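Local coordinates for protein myosin-I heavy chain (Dictyostelium discoideum, PDB 5EJR) that is an actin-based class VII motor with ATPase activity that acts in early phagocytosis and adhesion, represented here by its C-terminal MyTH4-FERM tail domain, at residues K126-I131 with E150-R155; I157-Q160 with L166-L169; Q353-N358 with R370-D375; T423-Q428 with A498-F503; A436-A439 with G444-I447. All coordinates share one frame; numbering follows the deposited sequence.

How the contacts relate
From the N terminus, contact 1 comes first: it closes an 18-residue, mostly helical loop that includes the short turn between helices 121-137 and 142-159. Contact 2 follows directly, closing the short turn from helix 142-159 into helix 164-178; the two share helix 142-159, touch each other, and tie three consecutive MyTH4 helices together. Contact 3 lies on the far side of the chain's centre, its centre about 62 Å from that of contact 1, and closes an 11-residue loop after helix 341-355, in the middle FERM lobe. Contact 4 closes the longest loop, joining strand 423-428 to helix 494-505 in the PTB-like lobe. Contact 5, a hairpin, falls within that loop; its strand 435-440 pairs with strand 423-428. No loops cross.

Contact 1. Residues K126-I131 with E150-R155; sequences KGFELI and EQLMSR
Phe128 and Arg155 meet edge against face: the rim of the phenyl ring, at CZ and CE2, abuts one face of the guanidinium group, and the two planes stand 65° apart. Arg155 NH2 lies 3.7 Å from both Phe128 CE2 and Phe128 CZ. The arginine side chain, bent at chi2 and chi3, folds back to lay its flat end against the ring, while NH2 is hydrogen-bonded to the carbonyl of Thr115, so the charged group keeps a polar mate beside an apolar neighbour. Leu152 approaches another part of the same ring edge, its CD2 lying 4.0 Å from Phe128 CE1 as the two side chains run past each other in opposite directions. A looser touch joins Ile131 CG2 to Leu152 CD1 at 4.5 Å. A large aromatic side chain suits Phe128's place because the helix axes run roughly antiparallel, at 144°, and come no closer than 13.9 Å, wider than direct helix packing. Other helices of the MyTH4 bundle complete the buried layer: helix 164-178 touches Phe128 through Ile170, Ile131 through Cys173 and Leu152 through Ile174 and Leu177, and helix 104-113 adds Ala111 against Ile131 and Tyr112 against Leu152.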
# COMPACT_ATOMS: atom_id res chain seq x y z
N LYS A 126 -4.09 22.35 13.52
CA LYS A 126 -3.24 21.70 12.52
C LYS A 126 -1.91 21.29 13.15
O LYS A 126 -1.33 20.26 12.78
CB LYS A 126 -3.01 22.63 11.32
CG LYS A 126 -4.16 22.64 10.31
CD LYS A 126 -4.01 23.81 9.34
CE LYS A 126 -5.07 23.85 8.27
NZ LYS A 126 -4.75 24.88 7.24
N GLY A 127 -1.44 22.10 14.10
CA GLY A 127 -0.24 21.84 14.88
C GLY A 127 -0.47 20.61 15.72
O GLY A 127 0.40 19.73 15.77
N PHE A 128 -1.66 20.50 16.34
CA PHE A 128 -1.99 19.29 17.10
C PHE A 128 -2.23 18.06 16.19
O PHE A 128 -1.93 16.94 16.61
CB PHE A 128 -3.15 19.51 18.07
CG PHE A 128 -2.76 20.32 19.29
CD1 PHE A 128 -1.83 19.83 20.20
CD2 PHE A 128 -3.31 21.57 19.53
CE1 PHE A 128 -1.46 20.58 21.32
CE2 PHE A 128 -2.94 22.32 20.65
CZ PHE A 128 -2.01 21.83 21.53
N GLU A 129 -2.76 18.27 14.96
CA GLU A 129 -2.97 17.19 13.98
C GLU A 129 -1.62 16.56 13.61
O GLU A 129 -1.49 15.33 13.50
CB GLU A 129 -3.65 17.73 12.71
CG GLU A 129 -5.13 18.04 12.88
CD GLU A 129 -5.80 18.65 11.68
OE1 GLU A 129 -5.12 19.36 10.91
OE2 GLU A 129 -7.03 18.44 11.52
N LEU A 130 -0.59 17.42 13.48
CA LEU A 130 0.79 17.01 13.20
C LEU A 130 1.32 16.19 14.37
O LEU A 130 1.92 15.15 14.14
CB LEU A 130 1.69 18.23 12.89
CG LEU A 130 3.23 18.02 12.82
CD1 LEU A 130 3.61 16.98 11.76
CD2 LEU A 130 3.92 19.31 12.50
N ILE A 131 1.03 16.60 15.62
CA ILE A 131 1.48 15.85 16.81
C ILE A 131 0.86 14.44 16.79
O ILE A 131 1.53 13.45 17.11
CB ILE A 131 1.19 16.62 18.12
CG1 ILE A 131 2.10 17.87 18.21
CG2 ILE A 131 1.35 15.72 19.34
CD1 ILE A 131 1.67 18.95 19.24
N GLU A 150 2.65 15.28 29.99
CA GLU A 150 2.16 16.12 31.09
C GLU A 150 1.78 17.52 30.61
O GLU A 150 0.80 18.08 31.08
CB GLU A 150 3.20 16.21 32.23
CG GLU A 150 3.42 14.90 32.99
CD GLU A 150 2.20 14.24 33.62
OE1 GLU A 150 1.29 14.96 34.09
OE2 GLU A 150 2.18 12.99 33.67
N GLN A 151 2.54 18.06 29.64
CA GLN A 151 2.27 19.34 29.01
C GLN A 151 0.98 19.26 28.19
O GLN A 151 0.14 20.15 28.33
CB GLN A 151 3.45 19.78 28.13
CG GLN A 151 3.32 21.20 27.56
CD GLN A 151 3.60 22.33 28.53
OE1 GLN A 151 3.95 22.14 29.71
NE2 GLN A 151 3.48 23.56 28.05
N LEU A 152 0.81 18.21 27.35
CA LEU A 152 -0.41 18.01 26.56
C LEU A 152 -1.62 17.89 27.49
O LEU A 152 -2.63 18.54 27.23
CB LEU A 152 -0.30 16.75 25.67
CG LEU A 152 0.72 16.74 24.53
CD1 LEU A 152 0.60 15.45 23.73
CD2 LEU A 152 0.54 17.93 23.59
N MET A 153 -1.46 17.12 28.60
CA MET A 153 -2.46 16.92 29.65
C MET A 153 -2.86 18.28 30.26
O MET A 153 -4.05 18.51 30.48
CB MET A 153 -1.89 16.00 30.75
CG MET A 153 -1.90 14.51 30.41
SD MET A 153 -1.21 13.52 31.77
CE MET A 153 -1.16 11.90 31.01
N SER A 154 -1.87 19.20 30.47
CA SER A 154 -2.11 20.56 31.00
C SER A 154 -2.85 21.43 29.99
O SER A 154 -3.74 22.21 30.36
CB SER A 154 -0.80 21.23 31.40
OG SER A 154 -0.30 20.67 32.61
N ARG A 155 -2.49 21.32 28.71
CA ARG A 155 -3.17 22.07 27.66
C ARG A 155 -4.60 21.56 27.49
O ARG A 155 -5.47 22.32 27.08
CB ARG A 155 -2.43 21.95 26.33
CG ARG A 155 -1.15 22.78 26.27
CD ARG A 155 -1.41 24.28 26.16
NE ARG A 155 -2.15 24.68 24.96
CZ ARG A 155 -1.60 24.88 23.76
NH1 ARG A 155 -0.30 24.64 23.57
NH2 ARG A 155 -2.34 25.28 22.74

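Contact 2. Residues I157-Q160 with L166-L169; sequences IAIQ and LASL
Ile159 and Leu166 meet without any flat group between them: no ring takes part between the two segments, and branched aliphatic carbons and one methyl make the contact. A ring does border it, for Leu166 CD1 comes to the rim of the Phe128 ring of helix 121-137, off its plane, with Leu166 CD1 4.1 Å from Phe128 CD2. The other branch of this leucine faces the isoleucine: Leu166 CD2 is 3.9 Å from Ile159 CG2 and 4.1 Å from Ile159 CG1, the two side chains crossing at a slant. With CG anti to the backbone N (chi1 176°), Leu166 spreads its two methyls between partners on two different helices, a task for which a forked residue is well suited. Here the chain turns from helix 142-159 into helix 164-178, two successive members of the helical MyTH4 bundle, and a weak hydrogen bond between Ile159 O and Ser162 OG lies within the connection. Ala167 suits the close approach beside the turn, where its CA is only 5.4 Å from the CA of Gln160. Its small methyl fits against the backbone itself, with Ala167 CB 4.0 Å from Gln160 CA, and also touches the isoleucine branch, Ile159 CG2 lying 4.5 Å from Ala167 CB. Ile159 is partly exposed, whereas Ala167 is buried, and farther along the second helix Leu169 turns to Phe200 and Leu204 of helix 194-205.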
# COMPACT_ATOMS: atom_id res chain seq x y z
N ILE A 157 -6.49 20.16 30.01
CA ILE A 157 -7.17 20.66 31.21
C ILE A 157 -7.52 22.15 31.04
O ILE A 157 -8.66 22.54 31.32
CB ILE A 157 -6.34 20.31 32.49
CG1 ILE A 157 -6.44 18.80 32.79
CG2 ILE A 157 -6.74 21.15 33.72
CD1 ILE A 157 -5.27 18.22 33.67
N ALA A 158 -6.60 22.96 30.48
CA ALA A 158 -6.82 24.39 30.23
C ALA A 158 -7.84 24.70 29.12
O ALA A 158 -8.42 25.79 29.14
CB ALA A 158 -5.51 25.09 29.95
N ILE A 159 -8.06 23.78 28.17
CA ILE A 159 -8.98 24.08 27.07
C ILE A 159 -10.26 23.17 27.02
O ILE A 159 -11.16 23.44 26.22
CB ILE A 159 -8.17 24.11 25.75
CG1 ILE A 159 -8.61 25.29 24.87
CG2 ILE A 159 -8.13 22.77 24.97
CD1 ILE A 159 -8.03 26.66 25.32
N GLN A 160 -10.37 22.17 27.93
CA GLN A 160 -11.49 21.22 28.08
C GLN A 160 -12.86 21.92 28.00
O GLN A 160 -13.72 21.50 27.21
CB GLN A 160 -11.38 20.54 29.47
CG GLN A 160 -11.22 19.03 29.43
CD GLN A 160 -10.70 18.48 30.74
OE1 GLN A 160 -9.59 17.95 30.82
NE2 GLN A 160 -11.50 18.56 31.80
N LEU A 166 -11.27 20.38 20.26
CA LEU A 166 -9.81 20.53 20.28
C LEU A 166 -9.22 19.72 21.46
O LEU A 166 -8.11 19.21 21.34
CB LEU A 166 -9.44 22.02 20.33
CG LEU A 166 -7.96 22.42 20.47
CD1 LEU A 166 -7.28 22.51 19.10
CD2 LEU A 166 -7.83 23.76 21.17
N ALA A 167 -10.01 19.53 22.54
CA ALA A 167 -9.61 18.73 23.71
C ALA A 167 -9.60 17.24 23.38
O ALA A 167 -8.81 16.51 23.97
CB ALA A 167 -10.54 18.99 24.88
N SER A 168 -10.48 16.79 22.46
CA SER A 168 -10.56 15.39 22.07
C SER A 168 -9.37 15.04 21.18
O SER A 168 -8.85 13.93 21.25
CB SER A 168 -11.90 15.08 21.40
OG SER A 168 -11.99 15.55 20.06
N LEU A 169 -8.91 16.03 20.38
CA LEU A 169 -7.74 15.94 19.51
C LEU A 169 -6.46 15.84 20.34
O LEU A 169 -5.57 15.09 19.95
CB LEU A 169 -7.71 17.15 18.55
CG LEU A 169 -6.44 17.40 17.69
CD1 LEU A 169 -6.02 16.15 16.85
CD2 LEU A 169 -6.68 18.56 16.76

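Contact 3. Residues Q353-N358 with R370-D375; sequences QLLYPN and RQVLPD
Leu355 and Tyr356 stand where helix 341-355 gives out, Tyr356 being the first residue to leave helical backbone angles, and they face Gln371 and Val372 in the irregular link that runs to Pro374, the N-cap of the next helix. The backbones stay apart, with the CA atoms of Leu355 and Gln371 8.9 Å from each other, and side chains span the distance. Tyr356 OH donates to Gln371 OE1 over 2.8 Å, arriving in the carbonyl plane on a lone pair, with a C=O...donor angle of 125°. Gln371 is extended beyond CG, which carries its amide out to the rim of the tyrosine ring; the two side chains cross at nearly a right angle. A water accepts from Gln371 NE2 at 3.0 Å and donates weakly to Tyr356 OH, so both ends of the amide are engaged, which probably sets its rotation. With an alanine here instead of Gln371, the tyrosine hydroxyl would probably lose its acceptor and the water its amide donor. Beside this polar pair, Leu355 CD1 packs on Val372 CG1 at 3.7 Å and on Gln371 CB at 3.9 Å. The carbonyls of Gln371 and Val372 are held by Arg328 and Trp331 of helix 317-332. The contact thus joins the end of helix 341-355 to the link after helix 366-370, in the all-helical middle lobe of the FERM domain.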
# COMPACT_ATOMS: atom_id res chain seq x y z
N GLN A 353 -21.55 -20.41 -25.69
CA GLN A 353 -22.59 -21.22 -25.03
C GLN A 353 -22.89 -20.68 -23.62
O GLN A 353 -24.05 -20.71 -23.17
CB GLN A 353 -22.23 -22.71 -25.05
CG GLN A 353 -23.45 -23.61 -24.78
CD GLN A 353 -23.17 -25.09 -24.71
OE1 GLN A 353 -22.12 -25.58 -25.12
NE2 GLN A 353 -24.12 -25.86 -24.21
N LEU A 354 -21.87 -20.08 -22.95
CA LEU A 354 -22.08 -19.48 -21.64
C LEU A 354 -22.87 -18.16 -21.75
O LEU A 354 -23.67 -17.85 -20.87
CB LEU A 354 -20.75 -19.29 -20.88
CG LEU A 354 -20.18 -20.54 -20.19
CD1 LEU A 354 -18.68 -20.36 -19.88
CD2 LEU A 354 -20.92 -20.85 -18.93
N LEU A 355 -22.63 -17.36 -22.79
CA LEU A 355 -23.36 -16.11 -22.98
C LEU A 355 -24.80 -16.36 -23.49
O LEU A 355 -25.71 -15.60 -23.17
CB LEU A 355 -22.66 -15.23 -24.03
CG LEU A 355 -21.39 -14.55 -23.63
CD1 LEU A 355 -20.68 -14.00 -24.88
CD2 LEU A 355 -21.67 -13.43 -22.63
N TYR A 356 -24.97 -17.39 -24.32
CA TYR A 356 -26.25 -17.72 -24.95
C TYR A 356 -26.67 -19.17 -24.69
O TYR A 356 -26.56 -20.00 -25.59
CB TYR A 356 -26.19 -17.37 -26.46
CG TYR A 356 -25.74 -15.94 -26.70
CD1 TYR A 356 -26.60 -14.87 -26.47
CD2 TYR A 356 -24.45 -15.66 -27.12
CE1 TYR A 356 -26.19 -13.55 -26.67
CE2 TYR A 356 -24.02 -14.34 -27.30
CZ TYR A 356 -24.89 -13.29 -27.10
OH TYR A 356 -24.47 -12.00 -27.30
N PRO A 357 -27.14 -19.50 -23.47
CA PRO A 357 -27.48 -20.91 -23.14
C PRO A 357 -28.41 -21.68 -24.12
O PRO A 357 -28.36 -22.91 -24.13
CB PRO A 357 -28.13 -20.81 -21.77
CG PRO A 357 -27.62 -19.57 -21.17
CD PRO A 357 -27.29 -18.62 -22.28
N ASN A 358 -29.24 -20.97 -24.93
CA ASN A 358 -30.17 -21.53 -25.93
C ASN A 358 -29.45 -21.79 -27.28
O ASN A 358 -29.36 -20.90 -28.13
CB ASN A 358 -31.39 -20.60 -26.11
CG ASN A 358 -31.09 -19.13 -26.39
OD1 ASN A 358 -29.93 -18.67 -26.40
ND2 ASN A 358 -32.14 -18.34 -26.60
N ARG A 370 -16.47 -10.83 -31.05
CA ARG A 370 -15.76 -9.82 -30.25
C ARG A 370 -16.01 -9.97 -28.73
O ARG A 370 -15.25 -9.44 -27.95
CB ARG A 370 -16.16 -8.41 -30.68
CG ARG A 370 -15.85 -8.08 -32.13
CD ARG A 370 -14.38 -8.26 -32.49
NE ARG A 370 -13.47 -7.42 -31.70
CZ ARG A 370 -13.25 -6.12 -31.89
NH1 ARG A 370 -13.94 -5.45 -32.81
NH2 ARG A 370 -12.38 -5.47 -31.15
N GLN A 371 -17.09 -10.64 -28.31
CA GLN A 371 -17.36 -10.82 -26.88
C GLN A 371 -16.55 -11.99 -26.28
O GLN A 371 -16.52 -12.16 -25.05
CB GLN A 371 -18.86 -11.11 -26.68
CG GLN A 371 -19.82 -9.96 -27.06
CD GLN A 371 -21.26 -10.40 -26.82
OE1 GLN A 371 -21.83 -11.25 -27.53
NE2 GLN A 371 -21.85 -9.91 -25.74
N VAL A 372 -15.93 -12.81 -27.14
CA VAL A 372 -15.27 -14.04 -26.69
C VAL A 372 -13.84 -14.27 -27.20
O VAL A 372 -13.20 -15.27 -26.79
CB VAL A 372 -16.15 -15.29 -26.99
CG1 VAL A 372 -17.49 -15.19 -26.27
CG2 VAL A 372 -16.34 -15.51 -28.51
N LEU A 373 -13.31 -13.39 -28.05
CA LEU A 373 -11.92 -13.56 -28.48
C LEU A 373 -11.19 -12.27 -28.23
O LEU A 373 -11.74 -11.23 -28.61
CB LEU A 373 -11.80 -13.86 -29.98
CG LEU A 373 -12.01 -15.23 -30.51
CD1 LEU A 373 -11.75 -15.20 -32.02
CD2 LEU A 373 -11.08 -16.29 -29.81
N PRO A 374 -9.97 -12.27 -27.65
CA PRO A 374 -9.25 -10.99 -27.49
C PRO A 374 -8.68 -10.54 -28.85
O PRO A 374 -8.43 -11.39 -29.71
CB PRO A 374 -8.10 -11.34 -26.54
CG PRO A 374 -7.83 -12.79 -26.82
CD PRO A 374 -9.17 -13.41 -27.17
N ASP A 375 -8.40 -9.24 -29.01
CA ASP A 375 -7.83 -8.70 -30.27
C ASP A 375 -6.54 -9.38 -30.68
O ASP A 375 -6.32 -9.62 -31.86
CB ASP A 375 -7.59 -7.19 -30.16
CG ASP A 375 -8.86 -6.36 -30.07
OD1 ASP A 375 -9.98 -6.95 -30.17
OD2 ASP A 375 -8.75 -5.14 -29.90
O HOH W 1 -24.22 -10.81 -24.19

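Contact 4. Residues T423-Q428 with A498-F503; sequences TLFNIQ and ASVYQF. With EDO (1,2-ethanediol), chain E.
Strand 423-428 and helix 494-505 come nearest at Thr423 and Val500, whose CA atoms are 7.5 Å apart, and only side chains bridge the interval. Thr423 and Val500 reach toward each other tip to tip: Thr423 CB lies 3.9 Å from Val500 CG1, and the threonine methyl CG2 is also 3.9 Å from Val500 CG2. That second branch comes to the edge of the Phe425 ring as well, in its plane, with Val500 CG2 4.0 Å from Phe425 CZ. Because CG1 of Val500 is anti to the backbone N (chi1 172°) and CG2 lies beside the backbone N, both methyls reach Thr423, while CG2 alone meets the ring. Cutting Val500 back to an alanine is likely to open a gap facing Thr423 and Phe425. An ethanediol, probably from the crystallisation liquor, lies beside the valine, its O2 hydrogen-bonded to Ser499 OG at 2.7 Å. This is the C-terminal helix of the PTB-like lobe set against its sheet; Ser496 and Ile497 also touch the Phe425 side chain. Between the protein's own two segments the contact is wholly one of van der Waals packing, so its hold rests on fitted shape and on burial of apolar carbon.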
# COMPACT_ATOMS: atom_id res chain seq x y z
N THR A 423 2.27 -16.32 -10.21
CA THR A 423 2.31 -14.91 -9.81
C THR A 423 3.59 -14.37 -10.50
O THR A 423 4.67 -14.94 -10.35
CB THR A 423 2.26 -14.70 -8.28
OG1 THR A 423 1.02 -15.19 -7.79
CG2 THR A 423 2.38 -13.22 -7.88
N LEU A 424 3.45 -13.28 -11.27
CA LEU A 424 4.56 -12.70 -12.04
C LEU A 424 5.14 -11.43 -11.45
O LEU A 424 4.41 -10.59 -10.96
CB LEU A 424 4.16 -12.46 -13.52
CG LEU A 424 3.48 -13.62 -14.27
CD1 LEU A 424 2.92 -13.14 -15.61
CD2 LEU A 424 4.42 -14.75 -14.50
N PHE A 425 6.46 -11.32 -11.47
CA PHE A 425 7.15 -10.13 -10.97
C PHE A 425 8.14 -9.68 -12.04
O PHE A 425 8.87 -10.51 -12.57
CB PHE A 425 7.94 -10.46 -9.67
CG PHE A 425 7.10 -10.90 -8.49
CD1 PHE A 425 6.49 -9.96 -7.66
CD2 PHE A 425 6.87 -12.25 -8.24
CE1 PHE A 425 5.68 -10.36 -6.60
CE2 PHE A 425 6.08 -12.65 -7.17
CZ PHE A 425 5.48 -11.71 -6.36
N ASN A 426 8.19 -8.39 -12.36
CA ASN A 426 9.19 -7.88 -13.33
C ASN A 426 10.57 -7.90 -12.71
O ASN A 426 10.76 -7.35 -11.63
CB ASN A 426 8.85 -6.45 -13.80
CG ASN A 426 7.51 -6.31 -14.48
OD1 ASN A 426 6.74 -5.40 -14.20
ND2 ASN A 426 7.19 -7.23 -15.36
N ILE A 427 11.52 -8.58 -13.37
CA ILE A 427 12.91 -8.64 -12.89
C ILE A 427 13.88 -8.14 -13.94
O ILE A 427 13.59 -8.23 -15.14
CB ILE A 427 13.35 -10.03 -12.33
CG1 ILE A 427 13.23 -11.15 -13.40
CG2 ILE A 427 12.62 -10.39 -11.03
CD1 ILE A 427 14.51 -11.70 -13.76
N GLN A 428 15.05 -7.67 -13.49
CA GLN A 428 16.15 -7.21 -14.34
C GLN A 428 17.29 -8.22 -14.24
O GLN A 428 17.64 -8.65 -13.14
CB GLN A 428 16.62 -5.80 -13.95
CG GLN A 428 15.55 -4.72 -14.14
CD GLN A 428 15.61 -4.05 -15.49
OE1 GLN A 428 16.68 -3.76 -16.04
NE2 GLN A 428 14.45 -3.72 -16.03
N ALA A 498 8.47 -12.54 -0.99
CA ALA A 498 8.57 -13.42 0.19
C ALA A 498 7.19 -14.02 0.55
O ALA A 498 7.11 -15.20 0.84
CB ALA A 498 9.11 -12.63 1.38
N SER A 499 6.13 -13.22 0.51
CA SER A 499 4.79 -13.71 0.83
C SER A 499 4.32 -14.82 -0.18
O SER A 499 3.85 -15.88 0.23
CB SER A 499 3.81 -12.53 0.88
OG SER A 499 2.49 -12.92 0.51
N VAL A 500 4.49 -14.57 -1.50
CA VAL A 500 4.10 -15.55 -2.53
C VAL A 500 4.98 -16.80 -2.44
O VAL A 500 4.47 -17.92 -2.41
CB VAL A 500 4.12 -14.91 -3.94
CG1 VAL A 500 3.92 -15.96 -5.03
CG2 VAL A 500 3.06 -13.83 -4.04
N TYR A 501 6.32 -16.62 -2.39
CA TYR A 501 7.21 -17.76 -2.24
C TYR A 501 6.88 -18.57 -0.93
O TYR A 501 6.74 -19.77 -1.00
CB TYR A 501 8.71 -17.32 -2.25
CG TYR A 501 9.65 -18.50 -2.10
CD1 TYR A 501 9.97 -19.00 -0.84
CD2 TYR A 501 10.16 -19.16 -3.21
CE1 TYR A 501 10.77 -20.13 -0.70
CE2 TYR A 501 10.97 -20.28 -3.08
CZ TYR A 501 11.27 -20.77 -1.82
OH TYR A 501 12.09 -21.86 -1.67
N GLN A 502 6.76 -17.91 0.22
CA GLN A 502 6.44 -18.64 1.48
C GLN A 502 5.15 -19.47 1.35
O GLN A 502 5.15 -20.65 1.71
CB GLN A 502 6.34 -17.67 2.68
CG GLN A 502 5.83 -18.30 4.00
CD GLN A 502 6.67 -19.45 4.55
OE1 GLN A 502 6.15 -20.34 5.23
NE2 GLN A 502 7.98 -19.44 4.32
N PHE A 503 4.10 -18.88 0.77
CA PHE A 503 2.81 -19.58 0.63
C PHE A 503 2.92 -20.86 -0.15
O PHE A 503 2.49 -21.91 0.33
CB PHE A 503 1.69 -18.68 0.06
CG PHE A 503 0.33 -19.35 0.05
CD1 PHE A 503 -0.05 -20.18 -1.00
CD2 PHE A 503 -0.55 -19.17 1.10
CE1 PHE A 503 -1.29 -20.82 -1.00
CE2 PHE A 503 -1.80 -19.81 1.10
CZ PHE A 503 -2.16 -20.62 0.05
C1 EDO E . 0.36 -11.92 -2.27
O1 EDO E . -0.94 -11.33 -2.42
C2 EDO E . 1.38 -10.85 -1.72
O2 EDO E . 1.16 -10.72 -0.32

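Contact 5. Residues A436-A439 with G444-I447; sequences AWLA and GVSI
Ala439 and Ser446 are joined by two backbone hydrogen bonds: Ala439 N donates to Ser446 O and Ser446 N to Ala439 O, each 2.8 Å long, with angles at the hydrogen of 176° and 162°. They form a hydrogen-bonded antiparallel pair, and Leu438 with Ile447 is the neighbouring non-hydrogen-bonded pair. Between the strands lie weaker CA-H...O contacts, the shortest from Ile447 CA to Trp437 O at 3.3 Å. The strands are close to antiparallel, at 172°, and make a beta hairpin in the sheet of the PTB-like FERM lobe, with strand 423-428 beside 435-440 and strand 455-460 beside 444-448. At the start of the second strand Gly444 adopts backbone angles at which any side chain would collide with the carbonyl oxygen of the residue before it, so only glycine fits comfortably, and its N is hydrogen-bonded to Asn441 OD1 in the turn. On the face that carries Leu438 and Ile447 the packing is close. Leu438 CD1 lies 3.5 Å from Val445 CG1 and 3.7 Å from Ile447 CD1, slanting across both side chains. The other branch of the isoleucine, Ile447 CG2, meets Ala436 CB at 3.8 Å. Helix 494-505 lies over this apolar face, Ile497 touching Leu438 and Tyr501 touching Val445. On the other face the small Ala439 and Ser446 sit side by side, their CB atoms 4.1 Å apart, with Leu424 and Phe458 of the flanking strands against them.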
# COMPACT_ATOMS: atom_id res chain seq x y z
N ALA A 436 13.00 -9.52 -17.69
CA ALA A 436 12.29 -10.81 -17.66
C ALA A 436 11.18 -10.88 -16.59
O ALA A 436 10.96 -9.91 -15.85
CB ALA A 436 13.30 -11.92 -17.45
N TRP A 437 10.46 -12.03 -16.52
CA TRP A 437 9.40 -12.27 -15.54
C TRP A 437 9.80 -13.37 -14.59
O TRP A 437 10.10 -14.48 -15.02
CB TRP A 437 8.09 -12.71 -16.21
CG TRP A 437 7.33 -11.65 -16.94
CD1 TRP A 437 7.42 -10.30 -16.76
CD2 TRP A 437 6.31 -11.85 -17.92
NE1 TRP A 437 6.53 -9.65 -17.58
CE2 TRP A 437 5.83 -10.58 -18.30
CE3 TRP A 437 5.76 -13.00 -18.53
CZ2 TRP A 437 4.83 -10.42 -19.27
CZ3 TRP A 437 4.75 -12.84 -19.47
CH2 TRP A 437 4.30 -11.56 -19.84
N LEU A 438 9.78 -13.07 -13.28
CA LEU A 438 10.00 -14.08 -12.26
C LEU A 438 8.62 -14.67 -12.05
O LEU A 438 7.69 -13.93 -11.77
CB LEU A 438 10.51 -13.45 -10.94
CG LEU A 438 10.60 -14.37 -9.73
CD1 LEU A 438 11.80 -15.27 -9.83
CD2 LEU A 438 10.65 -13.56 -8.44
N ALA A 439 8.46 -15.98 -12.27
CA ALA A 439 7.17 -16.63 -12.10
C ALA A 439 7.22 -17.58 -10.91
O ALA A 439 8.13 -18.40 -10.82
CB ALA A 439 6.80 -17.40 -13.36
N GLY A 444 7.20 -24.26 -8.35
CA GLY A 444 8.46 -23.62 -8.02
C GLY A 444 8.62 -22.24 -8.60
O GLY A 444 7.63 -21.52 -8.76
N VAL A 445 9.87 -21.91 -8.93
CA VAL A 445 10.30 -20.61 -9.44
C VAL A 445 10.76 -20.76 -10.88
O VAL A 445 11.55 -21.66 -11.18
CB VAL A 445 11.44 -20.04 -8.54
CG1 VAL A 445 11.95 -18.72 -9.09
CG2 VAL A 445 10.99 -19.88 -7.09
N SER A 446 10.29 -19.88 -11.75
CA SER A 446 10.70 -19.86 -13.15
C SER A 446 11.08 -18.46 -13.58
O SER A 446 10.68 -17.47 -12.96
CB SER A 446 9.55 -20.30 -14.06
OG SER A 446 8.90 -21.49 -13.66
N ILE A 447 11.81 -18.37 -14.70
CA ILE A 447 12.11 -17.13 -15.38
C ILE A 447 11.50 -17.30 -16.77
O ILE A 447 11.76 -18.31 -17.43
CB ILE A 447 13.62 -16.77 -15.40
CG1 ILE A 447 14.18 -16.55 -13.97
CG2 ILE A 447 13.90 -15.54 -16.30
CD1 ILE A 447 13.53 -15.34 -13.13